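Local coordinates for putative snRNP Sm-like protein (Pyrococcus abyssi, PDB 1H64) that probably binds RNA as an archaeal Sm-family protein, seven copies of which assemble into a heptamer, at residues S12-V17 and R28-Y34. Residues are numbered along the deposited sequence.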
# COMPACT_ATOMS: atom_id res chain seq x y z
N SER C 12 -23.05 16.60 5.47
CA SER C 12 -23.60 16.19 4.18
C SER C 12 -24.55 15.00 4.25
O SER C 12 -24.97 14.48 3.22
CB SER C 12 -22.46 15.86 3.20
OG SER C 12 -21.59 16.97 3.02
N LEU C 13 -24.90 14.55 5.46
CA LEU C 13 -25.82 13.44 5.56
C LEU C 13 -27.13 13.85 4.88
O LEU C 13 -27.53 15.01 4.96
CB LEU C 13 -26.08 13.07 7.02
CG LEU C 13 -25.02 12.19 7.70
CD1 LEU C 13 -25.35 12.05 9.18
CD2 LEU C 13 -24.96 10.80 7.03
N ASP C 14 -27.75 12.89 4.20
CA ASP C 14 -29.01 13.10 3.47
C ASP C 14 -28.88 14.08 2.31
O ASP C 14 -29.89 14.57 1.79
CB ASP C 14 -30.10 13.57 4.43
CG ASP C 14 -30.30 12.61 5.58
OD1 ASP C 14 -30.57 11.41 5.31
OD2 ASP C 14 -30.19 13.03 6.75
N LYS C 15 -27.65 14.36 1.89
CA LYS C 15 -27.41 15.27 0.77
C LYS C 15 -26.63 14.58 -0.35
O LYS C 15 -25.89 13.63 -0.11
CB LYS C 15 -26.66 16.50 1.25
CG LYS C 15 -27.48 17.36 2.20
CD LYS C 15 -26.89 18.76 2.40
CE LYS C 15 -25.63 18.73 3.25
NZ LYS C 15 -25.14 20.10 3.60
N ASP C 16 -26.82 15.05 -1.59
CA ASP C 16 -26.12 14.47 -2.74
C ASP C 16 -24.63 14.80 -2.63
O ASP C 16 -24.25 15.93 -2.29
CB ASP C 16 -26.68 15.05 -4.05
CG ASP C 16 -26.06 14.41 -5.30
OD1 ASP C 16 -26.35 13.23 -5.60
OD2 ASP C 16 -25.27 15.09 -5.99
N VAL C 17 -23.79 13.81 -2.90
CA VAL C 17 -22.34 14.02 -2.88
C VAL C 17 -21.70 13.33 -4.06
O VAL C 17 -22.29 12.44 -4.70
CB VAL C 17 -21.67 13.45 -1.60
CG1 VAL C 17 -22.20 14.16 -0.36
CG2 VAL C 17 -21.93 11.95 -1.52
N ARG C 28 -21.87 8.92 -7.42
CA ARG C 28 -22.69 10.05 -7.02
C ARG C 28 -23.93 9.46 -6.39
O ARG C 28 -24.47 8.47 -6.88
CB ARG C 28 -23.06 10.94 -8.22
CG ARG C 28 -21.87 11.34 -9.07
CD ARG C 28 -22.06 12.70 -9.73
NE ARG C 28 -21.99 13.79 -8.76
CZ ARG C 28 -21.93 15.08 -9.07
NH1 ARG C 28 -21.93 15.45 -10.34
NH2 ARG C 28 -21.86 15.99 -8.12
N GLY C 29 -24.36 10.03 -5.27
CA GLY C 29 -25.53 9.52 -4.60
C GLY C 29 -25.84 10.33 -3.36
O GLY C 29 -25.18 11.34 -3.09
N ARG C 30 -26.86 9.92 -2.62
CA ARG C 30 -27.22 10.62 -1.41
C ARG C 30 -26.46 10.00 -0.25
O ARG C 30 -26.53 8.79 -0.02
CB ARG C 30 -28.74 10.52 -1.17
CG ARG C 30 -29.25 11.33 0.01
CD ARG C 30 -30.77 11.34 0.07
NE ARG C 30 -31.32 10.01 -0.13
CZ ARG C 30 -31.68 9.19 0.85
NH1 ARG C 30 -31.55 9.56 2.12
NH2 ARG C 30 -32.15 7.98 0.56
N LEU C 31 -25.71 10.81 0.48
CA LEU C 31 -24.95 10.28 1.63
C LEU C 31 -25.85 9.89 2.80
O LEU C 31 -26.56 10.73 3.35
CB LEU C 31 -23.93 11.32 2.11
CG LEU C 31 -22.97 10.88 3.23
CD1 LEU C 31 -21.98 9.82 2.71
CD2 LEU C 31 -22.22 12.10 3.73
N ILE C 32 -25.84 8.62 3.21
CA ILE C 32 -26.67 8.22 4.34
C ILE C 32 -25.92 7.70 5.56
O ILE C 32 -26.51 7.49 6.61
CB ILE C 32 -27.73 7.16 3.92
CG1 ILE C 32 -27.07 5.96 3.23
CG2 ILE C 32 -28.75 7.80 2.97
CD1 ILE C 32 -28.07 4.86 2.84
N GLY C 33 -24.61 7.49 5.43
CA GLY C 33 -23.84 7.00 6.57
C GLY C 33 -22.35 7.09 6.28
O GLY C 33 -21.94 7.30 5.14
N TYR C 34 -21.53 6.96 7.33
CA TYR C 34 -20.09 7.04 7.16
C TYR C 34 -19.45 6.60 8.47
O TYR C 34 -20.14 6.42 9.47
CB TYR C 34 -19.67 8.48 6.86
CG TYR C 34 -19.87 9.45 8.01
CD1 TYR C 34 -18.84 9.69 8.93
CD2 TYR C 34 -21.09 10.10 8.21
CE1 TYR C 34 -19.02 10.55 10.01
CE2 TYR C 34 -21.28 10.96 9.29
CZ TYR C 34 -20.25 11.18 10.18
OH TYR C 34 -20.43 12.02 11.26
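This is the open end of the first β-hairpin of the Sm fold, a small, strongly bent antiparallel barrel entered through an N-terminal helix, residues 5-11. Coming off that helix, the chain makes a type II turn from S12 to K15, closed by K15 N to S12 O at 3.0 Å, and then runs into the strand that pairs with 28-34. V17 and G29 form a hydrogen-bonded pair: V17 N gives to G29 O at 2.8 Å and G29 N to V17 O at 3.2 Å. D16 and R30 follow as a non-hydrogen-bonded pair, and L31 N reaches K15 O at 2.9 Å. Backbone hydrogen bonding continues into the turn, where D14 N donates to L31 O at a short 2.6 Å; the positive phi of D14 fits its place as third residue of the turn.

L31 points toward segment 12-17, with its CB 4.1 Å from V17 CG1 and its CD2 3.8 Å from S12 CB. I9 of the helix and V40 and L42 of strand 40-42 also touch L31, so helix and sheet meet on this leucine. D14 OD1 and R30 NH1 make a long salt bridge of 3.8 Å. L13 also packs on E3 of a neighbouring subunit, while its CD2 approaches the edge of the Y34 ring, 4.1 Å from Y34 CD2.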